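Glutaredoxin related protein (Sulfolobus solfataricus, PDB 4MNN) probably catalyses thiol-disulfide exchange in proteins, as an atypical protein disulfide oxidoreductase of the glutaredoxin family with a thioredoxin fold. Local coordinates at residues E143-K147 and Y148-S152; N69-W72 and P73-N76; I116-E119 and F120-V124; V86-D89 and E90-E94; D27-F30 and H31-N35. All coordinates share one frame; numbering follows the deposited sequence. Where two conformers were deposited one is given.

Contact 1 (E143-K147 and Y148-S152); sequences EERDK and YRVLS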
# COMPACT_ATOMS: atom_id res chain seq x y z
N GLU A 143 -3.23 -17.88 -2.96
CA GLU A 143 -3.06 -18.73 -1.78
C GLU A 143 -3.36 -17.96 -0.50
O GLU A 143 -4.02 -18.49 0.43
CB GLU A 143 -1.63 -19.27 -1.74
CG GLU A 143 -1.34 -20.28 -2.84
CD GLU A 143 0.12 -20.77 -2.82
OE1 GLU A 143 0.53 -21.37 -1.80
OE2 GLU A 143 0.84 -20.54 -3.82
N GLU A 144 -2.86 -16.73 -0.44
CA GLU A 144 -3.12 -15.89 0.71
C GLU A 144 -4.63 -15.61 0.82
O GLU A 144 -5.22 -15.67 1.91
CB GLU A 144 -2.32 -14.59 0.58
CG GLU A 144 -0.81 -14.83 0.75
CD GLU A 144 -0.49 -15.39 2.13
OE1 GLU A 144 0.45 -16.20 2.25
OE2 GLU A 144 -1.17 -15.00 3.09
N ARG A 145 -5.26 -15.31 -0.31
CA ARG A 145 -6.69 -15.01 -0.35
C ARG A 145 -7.47 -16.17 0.30
O ARG A 145 -8.33 -15.98 1.17
CB ARG A 145 -7.13 -14.86 -1.81
CG ARG A 145 -8.65 -14.69 -2.00
CD ARG A 145 -9.08 -14.89 -3.47
NE ARG A 145 -9.01 -16.31 -3.83
CZ ARG A 145 -8.67 -16.76 -5.04
NH1 ARG A 145 -8.37 -15.91 -6.01
NH2 ARG A 145 -8.61 -18.07 -5.27
N ASP A 146 -7.16 -17.38 -0.13
CA ASP A 146 -7.88 -18.54 0.38
C ASP A 146 -7.54 -18.90 1.81
O ASP A 146 -8.40 -19.38 2.56
CB ASP A 146 -7.68 -19.73 -0.57
CG ASP A 146 -8.43 -19.52 -1.87
OD1 ASP A 146 -9.47 -18.82 -1.85
OD2 ASP A 146 -7.99 -20.05 -2.93
N LYS A 147 -6.32 -18.60 2.22
CA LYS A 147 -5.88 -18.88 3.57
C LYS A 147 -6.77 -18.13 4.55
O LYS A 147 -7.15 -18.64 5.63
CB LYS A 147 -4.43 -18.43 3.74
CG LYS A 147 -3.92 -18.56 5.16
CD LYS A 147 -2.43 -18.22 5.27
CE LYS A 147 -1.98 -18.28 6.73
NZ LYS A 147 -0.58 -17.79 6.88
N TYR A 148 -7.11 -16.89 4.16
CA TYR A 148 -7.96 -16.05 5.00
C TYR A 148 -9.43 -16.09 4.62
O TYR A 148 -10.25 -15.29 5.12
CB TYR A 148 -7.39 -14.61 5.05
CG TYR A 148 -6.02 -14.57 5.70
CD1 TYR A 148 -4.87 -14.53 4.93
CD2 TYR A 148 -5.89 -14.68 7.09
CE1 TYR A 148 -3.61 -14.60 5.51
CE2 TYR A 148 -4.61 -14.76 7.69
CZ TYR A 148 -3.48 -14.71 6.88
OH TYR A 148 -2.20 -14.77 7.42
N ARG A 149 -9.79 -17.04 3.76
CA ARG A 149 -11.19 -17.25 3.37
C ARG A 149 -11.88 -16.03 2.77
O ARG A 149 -13.07 -15.75 3.01
CB ARG A 149 -11.98 -17.77 4.58
CG ARG A 149 -11.43 -19.08 5.18
CD ARG A 149 -12.42 -19.59 6.24
NE ARG A 149 -12.21 -20.96 6.71
CZ ARG A 149 -11.04 -21.54 6.93
NH1 ARG A 149 -9.89 -20.88 6.73
NH2 ARG A 149 -11.00 -22.79 7.40
N VAL A 150 -11.13 -15.31 1.96
CA VAL A 150 -11.62 -14.11 1.30
C VAL A 150 -12.40 -14.46 0.03
O VAL A 150 -11.93 -15.26 -0.79
CB VAL A 150 -10.41 -13.19 0.97
CG1 VAL A 150 -10.88 -11.89 0.20
CG2 VAL A 150 -9.66 -12.84 2.29
N LEU A 151 -13.60 -13.91 -0.09
CA LEU A 151 -14.40 -14.06 -1.31
C LEU A 151 -14.52 -12.61 -1.83
O LEU A 151 -13.73 -12.17 -2.70
CB LEU A 151 -15.79 -14.69 -1.02
CG LEU A 151 -15.77 -16.20 -0.71
CD1 LEU A 151 -17.18 -16.67 -0.34
CD2 LEU A 151 -15.25 -16.96 -1.94
N SER A 152 -15.42 -11.83 -1.27
CA SER A 152 -15.55 -10.45 -1.73
C SER A 152 -14.44 -9.54 -1.14
O SER A 152 -13.84 -9.82 -0.07
CB SER A 152 -16.93 -9.89 -1.39
OG SER A 152 -17.08 -9.65 0.01
O HOH W 1 0.29 -15.55 5.70
O HOH W 2 -11.62 -17.25 -2.69

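Contact 2 (N69-W72 and P73-N76); sequences NELW and PFLN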
# COMPACT_ATOMS: atom_id res chain seq x y z
N ASN A 69 -7.39 1.00 -10.64
CA ASN A 69 -7.85 1.96 -9.63
C ASN A 69 -7.05 2.04 -8.31
O ASN A 69 -7.35 2.86 -7.43
CB ASN A 69 -9.39 1.81 -9.39
CG ASN A 69 -9.77 0.61 -8.52
OD1 ASN A 69 -10.96 0.38 -8.24
ND2 ASN A 69 -8.79 -0.16 -8.11
N GLU A 70 -6.01 1.21 -8.19
CA GLU A 70 -5.15 1.25 -7.00
C GLU A 70 -3.97 2.20 -7.21
O GLU A 70 -3.24 2.56 -6.27
CB GLU A 70 -4.63 -0.16 -6.66
CG GLU A 70 -5.74 -1.10 -6.16
CD GLU A 70 -6.39 -0.64 -4.83
OE1 GLU A 70 -5.74 0.08 -4.05
OE2 GLU A 70 -7.55 -1.04 -4.55
N LEU A 71 -3.76 2.65 -8.44
CA LEU A 71 -2.62 3.54 -8.66
C LEU A 71 -2.79 4.92 -8.00
O LEU A 71 -1.84 5.46 -7.43
CB LEU A 71 -2.37 3.74 -10.17
CG LEU A 71 -1.18 4.68 -10.47
CD1 LEU A 71 0.12 4.06 -9.97
CD2 LEU A 71 -1.08 4.92 -11.99
N TRP A 72 -3.99 5.49 -8.08
CA TRP A 72 -4.22 6.81 -7.53
C TRP A 72 -3.95 6.83 -6.02
O TRP A 72 -3.23 7.72 -5.53
CB TRP A 72 -5.63 7.26 -7.90
CG TRP A 72 -6.07 8.55 -7.27
CD1 TRP A 72 -5.37 9.74 -7.24
CD2 TRP A 72 -7.29 8.78 -6.58
NE1 TRP A 72 -6.10 10.69 -6.56
CE2 TRP A 72 -7.29 10.13 -6.15
CE3 TRP A 72 -8.41 7.98 -6.28
CZ2 TRP A 72 -8.34 10.70 -5.42
CZ3 TRP A 72 -9.46 8.55 -5.56
CH2 TRP A 72 -9.42 9.90 -5.14
N PRO A 73 -4.54 5.89 -5.26
CA PRO A 73 -4.32 5.85 -3.81
C PRO A 73 -2.83 5.62 -3.52
O PRO A 73 -2.29 6.18 -2.59
CB PRO A 73 -5.15 4.66 -3.34
CG PRO A 73 -6.19 4.52 -4.36
CD PRO A 73 -5.59 4.93 -5.67
N PHE A 74 -2.18 4.80 -4.33
CA PHE A 74 -0.77 4.49 -4.11
C PHE A 74 0.09 5.76 -4.26
O PHE A 74 0.91 6.08 -3.39
CB PHE A 74 -0.33 3.39 -5.11
CG PHE A 74 1.14 3.08 -5.06
CD1 PHE A 74 1.69 2.38 -3.98
CD2 PHE A 74 1.98 3.47 -6.09
CE1 PHE A 74 3.07 2.09 -3.93
CE2 PHE A 74 3.37 3.18 -6.05
CZ PHE A 74 3.90 2.49 -4.96
N LEU A 75 -0.11 6.50 -5.34
CA LEU A 75 0.62 7.75 -5.55
C LEU A 75 0.30 8.74 -4.45
O LEU A 75 1.18 9.46 -3.99
CB LEU A 75 0.27 8.38 -6.91
CG LEU A 75 0.80 7.59 -8.10
CD1 LEU A 75 0.26 8.19 -9.37
CD2 LEU A 75 2.33 7.58 -8.06
N ASN A 76 -0.96 8.81 -4.04
CA ASN A 76 -1.32 9.71 -2.97
C ASN A 76 -0.58 9.37 -1.69
O ASN A 76 -0.20 10.26 -0.91
CB ASN A 76 -2.81 9.62 -2.66
CG ASN A 76 -3.58 10.80 -3.17
OD1 ASN A 76 -3.34 11.29 -4.25
ND2 ASN A 76 -4.57 11.23 -2.39

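Contact 3 (I116-E119 and F120-V124); sequences ITAE and FLYQV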
# COMPACT_ATOMS: atom_id res chain seq x y z
N ILE A 116 -10.79 3.10 -1.63
CA ILE A 116 -11.20 3.91 -0.50
C ILE A 116 -10.58 3.30 0.77
O ILE A 116 -10.04 4.01 1.63
CB ILE A 116 -12.75 3.94 -0.39
CG1 ILE A 116 -13.36 4.19 -1.78
CG2 ILE A 116 -13.18 4.98 0.61
CD1 ILE A 116 -14.88 4.18 -1.85
N THR A 117 -10.63 1.97 0.88
CA THR A 117 -10.07 1.30 2.06
C THR A 117 -8.55 1.37 2.11
O THR A 117 -7.98 1.58 3.17
CB THR A 117 -10.54 -0.14 2.13
OG1 THR A 117 -11.97 -0.13 2.07
CG2 THR A 117 -10.13 -0.79 3.49
N ALA A 118 -7.90 1.18 0.96
CA ALA A 118 -6.44 1.29 0.94
C ALA A 118 -6.01 2.69 1.37
O ALA A 118 -5.07 2.85 2.15
CB ALA A 118 -5.92 1.02 -0.44
N GLU A 119 -6.67 3.73 0.85
CA GLU A 119 -6.26 5.10 1.21
C GLU A 119 -6.33 5.35 2.71
O GLU A 119 -5.45 5.97 3.31
CB GLU A 119 -7.15 6.08 0.47
CG GLU A 119 -6.71 7.53 0.63
CD GLU A 119 -6.79 8.29 -0.69
OE1 GLU A 119 -7.92 8.52 -1.20
OE2 GLU A 119 -5.72 8.64 -1.23
N PHE A 120 -7.40 4.84 3.31
CA PHE A 120 -7.65 4.97 4.74
C PHE A 120 -6.53 4.23 5.50
O PHE A 120 -5.87 4.80 6.37
CB PHE A 120 -9.03 4.38 5.06
CG PHE A 120 -9.37 4.39 6.53
CD1 PHE A 120 -9.82 5.56 7.14
CD2 PHE A 120 -9.27 3.23 7.28
CE1 PHE A 120 -10.17 5.57 8.51
CE2 PHE A 120 -9.61 3.22 8.64
CZ PHE A 120 -10.07 4.39 9.25
N LEU A 121 -6.26 2.98 5.11
CA LEU A 121 -5.22 2.23 5.82
C LEU A 121 -3.81 2.75 5.57
O LEU A 121 -2.98 2.68 6.47
CB LEU A 121 -5.32 0.73 5.47
CG LEU A 121 -6.59 0.09 6.02
CD1 LEU A 121 -6.68 -1.39 5.54
CD2 LEU A 121 -6.59 0.14 7.59
N TYR A 122 -3.55 3.32 4.39
CA TYR A 122 -2.21 3.89 4.13
C TYR A 122 -1.98 4.99 5.15
O TYR A 122 -0.86 5.17 5.65
CB TYR A 122 -2.11 4.50 2.73
CG TYR A 122 -2.05 3.48 1.62
CD1 TYR A 122 -2.64 3.76 0.37
CD2 TYR A 122 -1.38 2.26 1.79
CE1 TYR A 122 -2.55 2.84 -0.69
CE2 TYR A 122 -1.29 1.32 0.73
CZ TYR A 122 -1.87 1.63 -0.50
OH TYR A 122 -1.75 0.78 -1.57
N GLN A 123 -3.03 5.74 5.46
CA GLN A 123 -2.88 6.82 6.43
C GLN A 123 -2.72 6.27 7.84
O GLN A 123 -1.97 6.82 8.62
CB GLN A 123 -4.05 7.78 6.33
CG GLN A 123 -3.98 8.55 5.00
CD GLN A 123 -5.15 9.44 4.80
OE1 GLN A 123 -6.15 9.05 4.21
NE2 GLN A 123 -5.05 10.67 5.30
N VAL A 124 -3.41 5.18 8.15
CA VAL A 124 -3.24 4.56 9.45
C VAL A 124 -1.77 4.08 9.61
O VAL A 124 -1.16 4.23 10.69
CB VAL A 124 -4.21 3.36 9.60
CG1 VAL A 124 -3.92 2.61 10.88
CG2 VAL A 124 -5.66 3.85 9.57

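Contact 4 (V86-D89 and E90-E94); sequences VNLD and EREVE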
# COMPACT_ATOMS: atom_id res chain seq x y z
N VAL A 86 -1.27 13.82 7.07
CA VAL A 86 -2.37 12.85 7.10
C VAL A 86 -3.67 13.66 7.00
O VAL A 86 -3.76 14.77 7.53
CB VAL A 86 -2.29 12.02 8.40
CG1 VAL A 86 -3.68 11.61 8.86
CG2 VAL A 86 -1.41 10.76 8.15
N ASN A 87 -4.66 13.13 6.31
CA ASN A 87 -5.91 13.86 6.18
C ASN A 87 -7.09 13.28 6.96
O ASN A 87 -8.22 13.76 6.83
CB ASN A 87 -6.24 14.05 4.70
CG ASN A 87 -5.21 14.94 3.98
OD1 ASN A 87 -5.04 16.12 4.34
ND2 ASN A 87 -4.51 14.39 2.99
N LEU A 88 -6.85 12.25 7.77
CA LEU A 88 -7.93 11.68 8.58
C LEU A 88 -8.23 12.73 9.68
O LEU A 88 -7.34 13.49 10.08
CB LEU A 88 -7.47 10.36 9.21
CG LEU A 88 -7.14 9.27 8.20
CD1 LEU A 88 -6.74 8.02 8.92
CD2 LEU A 88 -8.33 8.99 7.33
N ASP A 89 -9.46 12.78 10.18
CA ASP A 89 -9.79 13.77 11.21
C ASP A 89 -9.20 13.37 12.57
O ASP A 89 -8.76 12.23 12.74
CB ASP A 89 -11.31 13.97 11.30
CG ASP A 89 -12.04 12.75 11.85
OD1 ASP A 89 -12.95 12.26 11.14
OD2 ASP A 89 -11.71 12.27 12.98
N GLU A 90 -9.21 14.29 13.53
CA GLU A 90 -8.62 14.03 14.85
C GLU A 90 -9.17 12.82 15.59
O GLU A 90 -8.43 12.15 16.29
CB GLU A 90 -8.77 15.27 15.74
CG GLU A 90 -8.34 16.57 15.08
CD GLU A 90 -8.40 17.79 16.03
OE1 GLU A 90 -8.21 18.92 15.54
OE2 GLU A 90 -8.62 17.62 17.25
N ARG A 91 -10.46 12.54 15.46
CA ARG A 91 -11.02 11.40 16.17
C ARG A 91 -10.51 10.11 15.56
O ARG A 91 -10.13 9.21 16.29
CB ARG A 91 -12.55 11.42 16.13
CG ARG A 91 -13.19 12.58 16.87
CD ARG A 91 -13.67 13.60 15.85
NE ARG A 91 -13.05 14.86 16.15
CZ ARG A 91 -12.97 15.88 15.31
NH1 ARG A 91 -13.47 15.78 14.09
NH2 ARG A 91 -12.41 16.99 15.72
N GLU A 92 -10.53 10.02 14.23
CA GLU A 92 -10.02 8.85 13.54
C GLU A 92 -8.55 8.65 13.87
O GLU A 92 -8.12 7.51 14.08
CB GLU A 92 -10.17 8.98 12.00
CG GLU A 92 -11.61 9.08 11.52
CD GLU A 92 -11.71 9.46 10.04
OE1 GLU A 92 -10.94 10.36 9.61
OE2 GLU A 92 -12.56 8.87 9.32
N VAL A 93 -7.77 9.72 13.91
CA VAL A 93 -6.36 9.58 14.26
C VAL A 93 -6.15 8.97 15.65
O VAL A 93 -5.36 8.04 15.83
CB VAL A 93 -5.64 10.94 14.19
CG1 VAL A 93 -4.21 10.83 14.76
CG2 VAL A 93 -5.60 11.40 12.75
N GLU A 94 -6.84 9.51 16.66
CA GLU A 94 -6.71 8.98 18.00
C GLU A 94 -7.07 7.52 18.06
O GLU A 94 -6.40 6.72 18.73
CB GLU A 94 -7.62 9.72 18.98
CG GLU A 94 -7.07 11.05 19.40
CD GLU A 94 -5.67 10.90 20.00
OE1 GLU A 94 -5.56 10.41 21.15
OE2 GLU A 94 -4.70 11.25 19.30

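Contact 5 (D27-F30 and H31-N35); sequences DSLF and HEFKN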
# COMPACT_ATOMS: atom_id res chain seq x y z
N ASP A 27 9.05 -3.97 -12.98
CA ASP A 27 10.10 -3.09 -13.52
C ASP A 27 9.64 -2.03 -14.50
O ASP A 27 10.04 -0.89 -14.39
CB ASP A 27 11.23 -3.88 -14.23
CG ASP A 27 11.99 -4.82 -13.31
OD1 ASP A 27 11.68 -4.89 -12.10
OD2 ASP A 27 12.94 -5.50 -13.81
N SER A 28 8.82 -2.41 -15.48
CA SER A 28 8.46 -1.44 -16.51
C SER A 28 7.64 -0.29 -15.99
O SER A 28 7.61 0.78 -16.60
CB SER A 28 7.77 -2.14 -17.69
OG SER A 28 6.61 -2.80 -17.26
N LEU A 29 6.98 -0.48 -14.84
CA LEU A 29 6.20 0.59 -14.25
C LEU A 29 7.12 1.48 -13.39
O LEU A 29 7.18 2.72 -13.56
CB LEU A 29 5.07 0.04 -13.36
CG LEU A 29 4.35 1.11 -12.51
CD1 LEU A 29 3.47 2.01 -13.41
CD2 LEU A 29 3.45 0.41 -11.46
N PHE A 30 7.84 0.84 -12.48
CA PHE A 30 8.68 1.58 -11.56
C PHE A 30 9.93 2.25 -12.12
O PHE A 30 10.49 3.14 -11.48
CB PHE A 30 9.00 0.66 -10.40
CG PHE A 30 7.82 0.42 -9.52
CD1 PHE A 30 7.22 -0.83 -9.45
CD2 PHE A 30 7.24 1.51 -8.83
CE1 PHE A 30 6.03 -1.02 -8.68
CE2 PHE A 30 6.08 1.32 -8.08
CZ PHE A 30 5.47 0.07 -8.01
N HIS A 31 10.36 1.83 -13.31
CA HIS A 31 11.53 2.46 -13.96
C HIS A 31 11.21 3.98 -14.09
O HIS A 31 12.08 4.82 -13.89
CB HIS A 31 11.74 1.82 -15.34
CG HIS A 31 12.91 2.38 -16.11
ND1 HIS A 31 12.82 3.51 -16.87
CD2 HIS A 31 14.18 1.93 -16.24
CE1 HIS A 31 13.99 3.76 -17.44
NE2 HIS A 31 14.84 2.81 -17.06
N GLU A 32 9.96 4.31 -14.39
CA GLU A 32 9.55 5.72 -14.51
C GLU A 32 9.59 6.44 -13.15
O GLU A 32 9.93 7.63 -13.07
CB GLU A 32 8.12 5.80 -15.08
CG GLU A 32 7.64 7.20 -15.49
CD GLU A 32 8.49 7.80 -16.60
OE1 GLU A 32 9.26 7.05 -17.24
OE2 GLU A 32 8.39 9.02 -16.86
N PHE A 33 9.26 5.73 -12.07
CA PHE A 33 9.27 6.33 -10.72
C PHE A 33 10.68 6.77 -10.34
O PHE A 33 10.88 7.71 -9.58
CB PHE A 33 8.79 5.31 -9.67
CG PHE A 33 7.31 5.11 -9.63
CD1 PHE A 33 6.62 4.57 -10.71
CD2 PHE A 33 6.60 5.45 -8.49
CE1 PHE A 33 5.25 4.36 -10.66
CE2 PHE A 33 5.19 5.24 -8.43
CZ PHE A 33 4.53 4.69 -9.52
N LYS A 34 11.66 6.05 -10.85
CA LYS A 34 13.05 6.32 -10.56
C LYS A 34 13.45 7.74 -10.96
O LYS A 34 14.40 8.31 -10.42
CB LYS A 34 13.90 5.27 -11.31
CG LYS A 34 15.02 4.69 -10.50
CD LYS A 34 15.74 3.62 -11.29
CE LYS A 34 17.13 3.37 -10.73
NZ LYS A 34 17.05 3.00 -9.29
N ASN A 35 12.68 8.35 -11.86
CA ASN A 35 12.99 9.70 -12.30
C ASN A 35 12.71 10.65 -11.16
O ASN A 35 13.24 11.75 -11.13
CB ASN A 35 12.16 10.11 -13.54
CG ASN A 35 12.31 9.15 -14.70
OD1 ASN A 35 13.40 8.65 -15.00
ND2 ASN A 35 11.20 8.87 -15.37

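Contact 1 (E143-K147 and Y148-S152)
A Schellman motif ends helix 142-147, with R145 and D146 on the helix side and R149 and V150 just beyond it. R149 has a positive phi and is the C-prime residue. V150 N reaches back to R145 O at 3.0 Å in an almost straight bond (N-H...O 169°). R149 N is hydrogen-bonded to D146 O, the second bond of the motif. Y148 N still bonds to E144 O in the ordinary helical way, at 3.2 Å. The Y148 ring lies beside two helix side chains. K147 has CG anti to its backbone N (chi1 174°) and runs extended along the ring. Its CG sits over one face, 4.2 Å from the Y148 ring centroid, as a CH-pi contact. E144 OE2 comes to the ring edge in its plane, 3.5 Å from Y148 CE1. A water accepts from K147 NZ and donates to both E144 OE2 and Y148 OH. The hydroxyl is also hydrogen-bonded to D160 and K104, and the ring touches I157 of strand 155-158. With a leucine in place of Y148, D160 and K104 would probably lose a shared partner and this water one of its contacts. R145 grips D146 side-on with NE and NH2, and the salt bridge from NH2 to D146 OD2 is 3.1 Å. A second water donates to D146 OD1 and to V150 O, both at 2.8 Å.

Contact 2 (N69-W72 and P73-N76)
L71 O accepts from L75 N at 2.9 Å, and the bond is close to straight (172°). W72 O takes N76 N at 2.9 Å, and E70 O takes F74 N at 3.1 Å. These bonds carry the chain from a short 3-10 segment into helix 71-83. P73 has no N-H to offer here. Its ring instead leans against the preceding turn, with P73 CD 3.2 Å from N69 O. W72 CB also meets P73 CD closely, and the two side chains cross at about a right angle. The first torsion of W72 (chi1 174°) points CG away from its N and sends the indole along N76. W72 NE1 then lies 3.6 Å from N76 OD1, with ring and amide planes 61° apart. L71 CG packs on L75 CD1 at 4.0 Å, and L71 CD1 is 4.3 Å from F74 CD2. E70 and P73 lie on P115 of helix 114-127, and E70 also touches C114, which is disulfide-bonded to C111. With a glycine in place of P73, the ring against N69 O and P115 is gone, and the backbone would probably be freer to turn near the start of the helix. Around the contact, L75 packs on V6, Y10 and L11 of helix 4-11. F74 touches F30 and F33 of helix 27-33 and Y60 of strand 57-63.

Contact 3 (I116-E119 and F120-V124)
F120 N opens the set of helical bonds across this contact, reaching I116 O at 3.2 Å. A first torsion near 180° (chi1 177°) swings the F120 ring outward, and V124 CG2 lies over one of its faces. L121 follows, its N bonded to T117 O at 2.9 Å. Its side chain runs alongside T117, with L121 CD1 4.1 Å from T117 CG2. Next comes Y122, whose N bonds to A118 O at 2.7 Å. The same oxygen lies over one face of the Y122 ring, 3.1 Å from Y122 CG. Further out, Y122 CE1 rests on A118 CB at 3.8 Å. Q123 N bonds to E119 O at 3.2 Å, and its aliphatic part runs beside E119. V124 N turns back to F120 O. The contact is part of helix 114-127, the crossover helix of a beta-alpha-beta unit with strands 101-107 and 131-137. T117, A118 and L121 pack on L105, L121 and Y122 on L133, and Y122 stacks on Y60. E119 OE2 makes a salt bridge to R80 and accepts a weak bond from N76. The helix thus gives one face of apolar groups to the sheet and a charge to helix 71-83, and the arginine partner would probably favour the ionised form of E119.

Contact 4 (V86-D89 and E90-E94)
D89 OD2 accepts from E92 N at 2.8 Å in a straight bond (170°), and more weakly from R91 N. The D89 CG lies between its own N and carbonyl carbon (chi1 68°), which turns the carboxylate back over these first N-H groups. The return bond runs from D89 N to E92 OE1 at 2.9 Å, on the anti side of the carboxylate. The two reciprocal bonds between D89 and E92 make a capping box, with D89 as the N-cap of helix 90-96. V93 N adds a backbone bond to D89 O at 2.9 Å. Charges also gather here. The D89 and E92 carboxylates stack with planes 14° apart, and D89 OD1 is 3.2 Å from E92 OE1. The helix N-terminus probably offsets part of this repulsion. R91 NH1 is 4.1 Å from D89 OD2, which lies well out of the guanidinium plane, so only the charges attract. Apolar contacts come from residues before the cap. L88 CB packs on V93 CG2 at 4.1 Å, a hydrophobic staple between the residue before the N-cap and the fourth after it. V86 CG1 touches the same methyl. L88 also packs on F120 of helix 114-127.

Contact 5 (D27-F30 and H31-N35)
F30 and F33 pair on helix 27-33, the helix of a beta-alpha-beta unit with strands 19-24 and 38-41. Their rings meet edge to face, the edge of F30 toward the face of F33. The centroids are 4.8 Å apart and the planes at 55°. F30 CD2 stands over the F33 ring, offset toward its rim, 3.6 Å from F33 CD1. Both residues hold CG beside the backbone N and anti to the carbonyl carbon (chi1 -71° and -78°). With the two spaced three positions apart on the helix, this shared torsion lets the rings lean together. Apolar packing adds L29. Its CG lies 3.8 Å from F33 CE1, and its CD2 covers one face of F30. The pair also packs into the surrounding fold. F33 packs on I7 and L11 of helix 4-11, on L78 of helix 71-83 and on V39 of strand 38-41. Among polar groups, D27 OD1 is hydrogen-bonded to Q23. The backbone bonds are uneven. H31 N bonds to D27 O at 2.9 Å and K34 N to F30 O at 3.2 Å. E32 N reaches L29 O only weakly, and the helix is loosely bonded from H31 on. L29 O also sits at the edge of the F33 ring, near its plane, 3.4 Å from F33 CD1. H31 CB rests against the backbone of the previous turn, 3.3 Å from D27 O.

In the fold
From the N terminus the contacts run 5, 2, 4, 3, 1. Each closes a single turn or cap, and they lie in series without nesting or crossing. Contact 5 touches contact 2 through F74 and L75 on F33, and F74 on F30, which ties helix 27-33 to helix 71-83. Contact 2 touches contact 3 through E70 on A118 and P73 on Y122, so helices 71-83 and 114-127 pack together near the centre of the chain. Contact 4 caps helix 90-96, in the stretch between helix 71-83 and strand 101-107, and rests on contact 3 through L88 on F120. Contact 1 follows strand 131-137 in the chain, at the end of helix 142-147, about 20 Å from contact 3 between centres.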